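Local coordinates for protein aldehyde dehydrogenase (Anabaena variabilis, PDB 4H7N) that probably oxidises aldehydes to carboxylic acids with NAD+ as the hydride acceptor, as many aldehyde dehydrogenases do, at residues Q285-A290 and V330-G335; R271-E276 and V354-K359; M144-P149 and G442-A447. All blocks are in the same frame, centred on the assembly; numbering follows the deposited sequence.

Contact 1 of 3, residues Q285-A290 and V330-G335; sequences QLIAKA and VIHCGG
Ile287 points from helix 279-292 at the strand and meets His332 at about a right angle. Its tip does the touching: Ile287 CD1 lies 3.3 Å from His332 CB. The same methyl also reaches the root of the ring, with Ile287 CD1 3.6 Å from His332 CG. It approaches the imidazole obliquely. The ring itself turns away from the helix. His332 CG stands anti to its carbonyl carbon (chi1 -60°), which leaves CB facing Ile287 while the ring leans back along its own strand. There Val330 CG1 sits over one face of the ring, offset toward the rim. His332 NE2 is hydrogen-bonded to Thr352 OG1 on the next strand, and this should help to fix the rotation of the ring.

The second point of contact is the sulfur of Cys333. It packs more loosely against the helix, with Cys333 SG 4.2 Å from Ala290 CB and 4.3 Å from Ile287 CG2. Ile287 uses both branches, CD1 on the histidine and CG2 near the cysteine. The rotation of Cys333 (chi1 64°) points its sulfur at the helix.

The axes of helix segment 285-290 and strand segment 330-333 come within 8.9 Å, at 49°. Ile287 and Cys333 both also touch Val350 on the adjacent strand 349-352. This is a helix laid by apolar side chains on the edge of an alpha/beta sheet, here at its outermost strand 330-333.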
loop_
_atom_site.group_PDB
_atom_site.type_symbol
_atom_site.label_atom_id
_atom_site.label_comp_id
_atom_site.label_asym_id
_atom_site.label_seq_id
_atom_site.Cartn_x
_atom_site.Cartn_y
_atom_site.Cartn_z
ATOM N N GLN A 285 11.946 21.331 36.676
ATOM C CA GLN A 285 11.919 19.930 37.066
ATOM C C GLN A 285 12.644 19.068 35.996
ATOM O O GLN A 285 13.424 18.150 36.315
ATOM C CB GLN A 285 10.506 19.470 37.413
ATOM C CG GLN A 285 10.553 18.092 38.026
ATOM C CD GLN A 285 9.206 17.470 38.336
ATOM O OE1 GLN A 285 9.174 16.320 38.760
ATOM N NE2 GLN A 285 8.108 18.193 38.121
ATOM N N LEU A 286 12.418 19.385 34.723
ATOM C CA LEU A 286 13.086 18.672 33.633
ATOM C C LEU A 286 14.602 18.751 33.733
ATOM O O LEU A 286 15.333 17.724 33.553
ATOM C CB LEU A 286 12.596 19.199 32.259
ATOM C CG LEU A 286 12.910 18.313 31.059
ATOM C CD1 LEU A 286 12.212 16.940 31.145
ATOM C CD2 LEU A 286 12.509 19.000 29.757
ATOM N N ILE A 287 15.085 19.960 33.987
ATOM C CA ILE A 287 16.537 20.126 34.143
ATOM C C ILE A 287 17.089 19.223 35.240
ATOM O O ILE A 287 18.112 18.547 35.042
ATOM C CB ILE A 287 16.934 21.571 34.390
ATOM C CG1 ILE A 287 16.709 22.389 33.119
ATOM C CG2 ILE A 287 18.422 21.665 34.751
ATOM C CD1 ILE A 287 16.624 23.879 33.412
ATOM N N ALA A 288 16.437 19.220 36.399
ATOM C CA ALA A 288 16.981 18.476 37.558
ATOM C C ALA A 288 17.096 16.986 37.209
ATOM O O ALA A 288 18.119 16.327 37.499
ATOM C CB ALA A 288 16.104 18.668 38.781
ATOM N N LYS A 289 16.058 16.451 36.544
ATOM C CA LYS A 289 16.079 15.052 36.141
ATOM C C LYS A 289 17.103 14.772 35.044
ATOM O O LYS A 289 17.772 13.740 35.053
ATOM C CB LYS A 289 14.645 14.564 35.732
ATOM C CG LYS A 289 13.662 14.621 36.890
ATOM C CD LYS A 289 12.232 14.334 36.456
ATOM C CE LYS A 289 11.363 14.072 37.686
ATOM N NZ LYS A 289 9.980 13.666 37.293
ATOM N N ALA A 290 17.221 15.667 34.082
ATOM C CA ALA A 290 18.187 15.507 33.007
ATOM C C ALA A 290 19.613 15.539 33.536
ATOM O O ALA A 290 20.480 14.757 33.122
ATOM C CB ALA A 290 18.027 16.615 32.013
ATOM N N VAL A 330 18.459 29.664 24.993
ATOM C CA VAL A 330 19.154 29.608 26.279
ATOM C C VAL A 330 19.375 28.142 26.628
ATOM O O VAL A 330 18.426 27.389 26.665
ATOM C CB VAL A 330 18.284 30.250 27.390
ATOM C CG1 VAL A 330 18.901 30.050 28.772
ATOM C CG2 VAL A 330 18.087 31.753 27.111
ATOM N N ILE A 331 20.615 27.740 26.865
ATOM C CA ILE A 331 20.952 26.368 27.211
ATOM C C ILE A 331 21.008 26.287 28.717
ATOM O O ILE A 331 21.810 26.980 29.323
ATOM C CB ILE A 331 22.365 25.981 26.711
ATOM C CG1 ILE A 331 22.525 26.259 25.199
ATOM C CG2 ILE A 331 22.728 24.551 27.106
ATOM C CD1 ILE A 331 21.959 25.255 24.287
ATOM N N HIS A 332 20.186 25.440 29.321
ATOM C CA HIS A 332 20.216 25.287 30.769
ATOM C C HIS A 332 21.139 24.181 31.250
ATOM O O HIS A 332 21.615 24.233 32.371
ATOM C CB HIS A 332 18.813 25.067 31.292
ATOM C CG HIS A 332 17.893 26.195 30.979
ATOM N ND1 HIS A 332 17.681 27.240 31.846
ATOM C CD2 HIS A 332 17.173 26.477 29.874
ATOM C CE1 HIS A 332 16.845 28.107 31.307
ATOM N NE2 HIS A 332 16.529 27.672 30.105
ATOM N N CYS A 333 21.383 23.181 30.420
ATOM C CA CYS A 333 22.231 22.057 30.789
ATOM C C CYS A 333 22.645 21.383 29.497
ATOM O O CYS A 333 21.974 21.495 28.447
ATOM C CB CYS A 333 21.516 21.064 31.742
ATOM S SG CYS A 333 20.050 20.169 31.091
ATOM N N GLY A 334 23.763 20.697 29.565
ATOM C CA GLY A 334 24.357 20.070 28.398
ATOM C C GLY A 334 24.708 21.060 27.303
ATOM O O GLY A 334 25.400 21.997 27.552
ATOM N N GLY A 335 24.320 20.789 26.061
ATOM C CA GLY A 335 24.522 21.765 25.007
ATOM C C GLY A 335 25.843 21.750 24.278
ATOM O O GLY A 335 26.102 22.652 23.508
#

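Contact 2 of 3, residues R271-E276 and V354-K359; sequences RIYVAE and VNHSMK
Tyr273 and His356 come from opposite directions and join through one short hydrogen bond. Tyr273 OH lies 2.6 Å from His356 NE2, and either atom could be the donor. The hydroxyl lies at the edge of the imidazole, near its plane. It has a second polar partner on its own strand. Arg271 NH1 donates to Tyr273 OH over 2.8 Å, with an angle of 153° at the hydrogen. The arginine chain bends at chi3 (-88°), which brings the guanidinium to the phenol oxygen. Arg271 also donates to the backbone oxygens of Lys236, Leu384 and Ala385, while His356 ND1 is hydrogen-bonded to Asp387 OD2. That carboxylate may polarise the imidazole.

Within the loop, Asn355 OD1 accepts from Ser357 OG at 2.6 Å and from Ser357 N at 2.8 Å, both in its carbonyl plane. Asn355 O also accepts from the backbone N of the selenomethionine Met358. A phenylalanine in place of Tyr273 would probably leave His356 NE2 and Arg271 NH1 without their shared partner and let the imidazole turn more easily.

The flat groups meet without stacking. The two rings lie rim to rim, with planes 59° apart. His356 CE1 approaches the guanidinium obliquely, 3.9 Å from Arg271 NH1.

An Asx turn and a type I beta turn share this loop, which His356 ties to a central strand of the seven-stranded sheet.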
loop_
_atom_site.group_PDB
_atom_site.type_symbol
_atom_site.label_atom_id
_atom_site.label_comp_id
_atom_site.label_asym_id
_atom_site.label_seq_id
_atom_site.Cartn_x
_atom_site.Cartn_y
_atom_site.Cartn_z
ATOM N N ARG A 271 10.299 18.068 20.391
ATOM C CA ARG A 271 9.715 19.405 20.626
ATOM C C ARG A 271 8.729 19.303 21.780
ATOM O O ARG A 271 7.953 18.379 21.809
ATOM C CB ARG A 271 8.898 19.877 19.448
ATOM C CG ARG A 271 9.627 19.721 18.151
ATOM C CD ARG A 271 8.787 20.240 17.015
ATOM N NE ARG A 271 7.892 19.261 16.445
ATOM C CZ ARG A 271 6.635 19.512 16.056
ATOM N NH1 ARG A 271 6.040 20.677 16.313
ATOM N NH2 ARG A 271 5.928 18.557 15.476
ATOM N N ILE A 272 8.755 20.262 22.693
ATOM C CA ILE A 272 7.963 20.212 23.899
ATOM C C ILE A 272 7.229 21.549 24.088
ATOM O O ILE A 272 7.876 22.621 24.103
ATOM C CB ILE A 272 8.868 19.925 25.101
ATOM C CG1 ILE A 272 9.582 18.577 24.922
ATOM C CG2 ILE A 272 8.023 19.842 26.348
ATOM C CD1 ILE A 272 10.862 18.489 25.767
ATOM N N TYR A 273 5.896 21.479 24.147
ATOM C CA TYR A 273 5.036 22.646 24.300
ATOM C C TYR A 273 4.354 22.561 25.656
ATOM O O TYR A 273 3.752 21.543 25.967
ATOM C CB TYR A 273 4.010 22.685 23.161
ATOM C CG TYR A 273 4.694 22.688 21.813
ATOM C CD1 TYR A 273 5.221 23.856 21.286
ATOM C CD2 TYR A 273 4.897 21.486 21.118
ATOM C CE1 TYR A 273 5.938 23.849 20.101
ATOM C CE2 TYR A 273 5.576 21.458 19.914
ATOM C CZ TYR A 273 6.103 22.643 19.416
ATOM O OH TYR A 273 6.752 22.588 18.229
ATOM N N VAL A 274 4.447 23.622 26.474
ATOM C CA VAL A 274 3.901 23.584 27.832
ATOM C C VAL A 274 3.046 24.811 28.112
ATOM O O VAL A 274 3.431 25.938 27.792
ATOM C CB VAL A 274 5.035 23.552 28.883
ATOM C CG1 VAL A 274 4.463 23.301 30.269
ATOM C CG2 VAL A 274 6.047 22.469 28.539
ATOM N N ALA A 275 1.888 24.583 28.718
ATOM C CA ALA A 275 1.007 25.674 29.136
ATOM C C ALA A 275 1.859 26.728 29.844
ATOM O O ALA A 275 2.657 26.380 30.752
ATOM C CB ALA A 275 -0.043 25.142 30.090
ATOM N N GLU A 276 1.671 27.998 29.477
ATOM C CA GLU A 276 2.505 29.075 30.052
ATOM C C GLU A 276 2.500 29.162 31.576
ATOM O O GLU A 276 3.508 29.468 32.150
ATOM C CB GLU A 276 2.217 30.441 29.416
ATOM C CG GLU A 276 0.801 30.947 29.605
ATOM C CD GLU A 276 0.520 32.219 28.798
ATOM O OE1 GLU A 276 1.423 32.698 28.083
ATOM O OE2 GLU A 276 -0.614 32.738 28.862
ATOM N N VAL A 354 13.027 29.319 22.641
ATOM C CA VAL A 354 13.155 28.638 21.331
ATOM C C VAL A 354 11.905 28.909 20.513
ATOM O O VAL A 354 10.878 29.359 21.056
ATOM C CB VAL A 354 13.368 27.128 21.471
ATOM C CG1 VAL A 354 14.690 26.831 22.150
ATOM C CG2 VAL A 354 12.236 26.471 22.271
ATOM N N ASN A 355 12.017 28.718 19.210
ATOM C CA ASN A 355 10.887 28.943 18.318
ATOM C C ASN A 355 11.089 28.219 16.991
ATOM O O ASN A 355 12.129 27.583 16.757
ATOM C CB ASN A 355 10.612 30.433 18.129
ATOM C CG ASN A 355 11.736 31.152 17.420
ATOM O OD1 ASN A 355 12.130 30.800 16.326
ATOM N ND2 ASN A 355 12.262 32.173 18.056
ATOM N N HIS A 356 10.086 28.296 16.134
ATOM C CA HIS A 356 10.089 27.512 14.920
ATOM C C HIS A 356 10.921 28.177 13.805
ATOM O O HIS A 356 10.959 27.653 12.690
ATOM C CB HIS A 356 8.643 27.234 14.476
ATOM C CG HIS A 356 7.951 26.163 15.266
ATOM N ND1 HIS A 356 6.943 25.390 14.735
ATOM C CD2 HIS A 356 8.131 25.714 16.534
ATOM C CE1 HIS A 356 6.524 24.516 15.638
ATOM N NE2 HIS A 356 7.237 24.677 16.737
ATOM N N SER A 357 11.640 29.276 14.089
ATOM C CA SER A 357 12.660 29.733 13.120
ATOM C C SER A 357 13.927 28.871 13.209
ATOM O O SER A 357 14.780 28.941 12.337
ATOM C CB SER A 357 13.053 31.194 13.343
ATOM O OG SER A 357 13.860 31.326 14.504
HETATM N N MSE A 358 14.054 28.049 14.251
HETATM C CA MSE A 358 15.290 27.290 14.481
HETATM C C MSE A 358 15.208 25.862 13.945
HETATM O O MSE A 358 14.151 25.185 14.017
HETATM C CB MSE A 358 15.596 27.217 16.004
HETATM C CG MSE A 358 15.654 28.545 16.706
HETATM SE SE MSE A 358 15.583 28.265 18.668
HETATM C CE MSE A 358 15.879 30.147 19.107
ATOM N N LYS A 359 16.342 25.350 13.466
ATOM C CA LYS A 359 16.417 23.988 12.964
ATOM C C LYS A 359 16.031 22.967 13.979
ATOM O O LYS A 359 15.411 21.953 13.654
ATOM C CB LYS A 359 17.839 23.663 12.563
ATOM C CG LYS A 359 18.313 24.405 11.328
ATOM C CD LYS A 359 19.795 24.109 11.169
ATOM C CE LYS A 359 20.484 25.062 10.224
ATOM N NZ LYS A 359 20.524 24.439 8.884
#

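Contact 3 of 3, residues M144-P149 and G442-A447; sequences MIDTIP and GSRVGA
A buried salt bridge beside the predicted active-site residue Glu232 joins Asp146 to Arg444. Arg444 presents its guanidinium side-on and grips the carboxylate with two nitrogens. Arg444 NE donates to Asp146 OD1 at 3.0 Å, and Arg444 NH2 donates to Asp146 OD2 at 2.8 Å. Both oxygens are met on their syn side. The two planes lie 51° apart, and both bonds depart from straight.

Ile145 comes over the guanidinium while Asp146 lies at its edge. Ile145 CG2 stands over the centre of one face, 3.6 Å from Arg444 CZ. The other branch crosses the arginine chain, with Ile145 CD1 3.4 Å from Arg444 CD. With chi1 at -164°, Ile145 sends CG1 and CD1 out to the arginine's CD and keeps CG2 over the flat end. The Arg444 chain bends at chi3 (59°), which turns that end toward the carboxylate.

Both charged groups have other partners. Asp146 OD1 also pairs with Arg452 NH2, and Arg444 NH2 is hydrogen-bonded to Thr209 OG1. Arg444 NH1 forms a long, weak ion pair with Glu232 OE2.

Ile145 and Asp146 follow helix 139-144 and lead into helix 147-153. Arg444 reaches them from the loop between strand 439-440 and helix 448-451. Nearby in the fold, Ile148 and Pro149 pack on Trp98 of helix 82-106, and Thr147 rests on strand 156-161.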
loop_
_atom_site.group_PDB
_atom_site.type_symbol
_atom_site.label_atom_id
_atom_site.label_comp_id
_atom_site.label_asym_id
_atom_site.label_seq_id
_atom_site.Cartn_x
_atom_site.Cartn_y
_atom_site.Cartn_z
HETATM N N MSE A 144 15.048 -6.317 11.987
HETATM C CA MSE A 144 14.226 -7.499 12.156
HETATM C C MSE A 144 12.750 -7.233 12.246
HETATM O O MSE A 144 11.961 -8.156 12.151
HETATM C CB MSE A 144 14.674 -8.205 13.448
HETATM C CG MSE A 144 16.058 -8.836 13.290
HETATM SE SE MSE A 144 16.090 -10.329 12.006
HETATM C CE MSE A 144 17.216 -9.589 10.675
ATOM N N ILE A 145 12.360 -5.987 12.466
ATOM C CA ILE A 145 10.971 -5.638 12.654
ATOM C C ILE A 145 10.091 -6.010 11.477
ATOM O O ILE A 145 8.986 -6.453 11.688
ATOM C CB ILE A 145 10.812 -4.125 13.043
ATOM C CG1 ILE A 145 9.427 -3.865 13.628
ATOM C CG2 ILE A 145 11.095 -3.172 11.889
ATOM C CD1 ILE A 145 9.270 -2.486 14.249
ATOM N N ASP A 146 10.562 -5.830 10.232
ATOM C CA ASP A 146 9.816 -6.256 9.064
ATOM C C ASP A 146 10.201 -7.703 8.675
ATOM O O ASP A 146 9.398 -8.486 8.240
ATOM C CB ASP A 146 10.079 -5.295 7.886
ATOM C CG ASP A 146 9.580 -3.835 8.161
ATOM O OD1 ASP A 146 8.418 -3.642 8.553
ATOM O OD2 ASP A 146 10.373 -2.909 7.979
ATOM N N THR A 147 11.454 -8.057 8.875
ATOM C CA THR A 147 11.984 -9.347 8.414
ATOM C C THR A 147 11.206 -10.516 8.984
ATOM O O THR A 147 10.868 -11.488 8.275
ATOM C CB THR A 147 13.487 -9.439 8.773
ATOM O OG1 THR A 147 14.211 -8.365 8.153
ATOM C CG2 THR A 147 14.126 -10.771 8.368
ATOM N N ILE A 148 10.937 -10.461 10.288
ATOM C CA ILE A 148 10.326 -11.608 10.974
ATOM C C ILE A 148 8.916 -11.894 10.444
ATOM O O ILE A 148 8.647 -13.005 10.106
ATOM C CB ILE A 148 10.323 -11.448 12.508
ATOM C CG1 ILE A 148 11.752 -11.446 13.060
ATOM C CG2 ILE A 148 9.425 -12.515 13.150
ATOM C CD1 ILE A 148 12.524 -12.732 12.845
ATOM N N PRO A 149 8.006 -10.898 10.398
ATOM C CA PRO A 149 6.697 -11.252 9.832
ATOM C C PRO A 149 6.768 -11.633 8.362
ATOM O O PRO A 149 6.067 -12.539 7.918
ATOM C CB PRO A 149 5.844 -9.977 10.061
ATOM C CG PRO A 149 6.802 -8.865 10.425
ATOM C CD PRO A 149 8.014 -9.557 10.996
ATOM N N GLY A 442 1.104 1.739 4.855
ATOM C CA GLY A 442 0.262 1.089 5.856
ATOM C C GLY A 442 0.958 0.955 7.226
ATOM O O GLY A 442 1.640 1.850 7.683
ATOM N N SER A 443 0.712 -0.145 7.890
ATOM C CA SER A 443 1.149 -0.315 9.277
ATOM C C SER A 443 2.024 -1.559 9.369
ATOM O O SER A 443 1.746 -2.543 8.677
ATOM C CB SER A 443 -0.082 -0.473 10.191
ATOM O OG SER A 443 0.367 -0.437 11.525
ATOM N N ARG A 444 3.059 -1.513 10.200
ATOM C CA ARG A 444 3.893 -2.708 10.474
ATOM C C ARG A 444 3.491 -3.344 11.766
ATOM O O ARG A 444 4.100 -4.291 12.218
ATOM C CB ARG A 444 5.396 -2.406 10.458
ATOM C CG ARG A 444 5.860 -1.367 11.414
ATOM C CD ARG A 444 7.349 -1.466 11.630
ATOM N NE ARG A 444 8.198 -1.320 10.444
ATOM C CZ ARG A 444 9.216 -0.460 10.348
ATOM N NH1 ARG A 444 9.490 0.386 11.332
ATOM N NH2 ARG A 444 9.987 -0.445 9.277
ATOM N N VAL A 445 2.401 -2.863 12.334
ATOM C CA VAL A 445 1.937 -3.338 13.615
ATOM C C VAL A 445 0.697 -4.176 13.405
ATOM O O VAL A 445 -0.123 -3.910 12.536
ATOM C CB VAL A 445 1.744 -2.153 14.601
ATOM C CG1 VAL A 445 0.798 -2.523 15.732
ATOM C CG2 VAL A 445 3.110 -1.732 15.157
ATOM N N GLY A 446 0.616 -5.248 14.164
ATOM C CA GLY A 446 -0.563 -6.100 14.183
ATOM C C GLY A 446 -0.724 -6.966 12.973
ATOM O O GLY A 446 0.228 -7.263 12.283
ATOM N N ALA A 447 -1.958 -7.368 12.729
ATOM C CA ALA A 447 -2.348 -8.092 11.532
ATOM C C ALA A 447 -1.733 -7.501 10.306
ATOM O O ALA A 447 -0.947 -8.155 9.675
ATOM C CB ALA A 447 -3.864 -8.111 11.373
#

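From the N terminus, the first segment met is 144-149. Its partner 442-447 comes 293 residues later, so contact 3 closes a loop that holds both other contacts. Inside it, strand 269-275 opens contact 2, which closes at 354-359. Contact 1 is nested within that loop: helix 279-292 follows strand 269-275 and meets strand 330-333. None of the loops cross. Contacts 1 and 2 reach the same seven-stranded sheet, one at its outermost strand and one further in, with centres about 15 Å apart. Contact 3, by the predicted active site, ties the residues leading into helix 147-153 to the loop between strand 439-440 and helix 448-451.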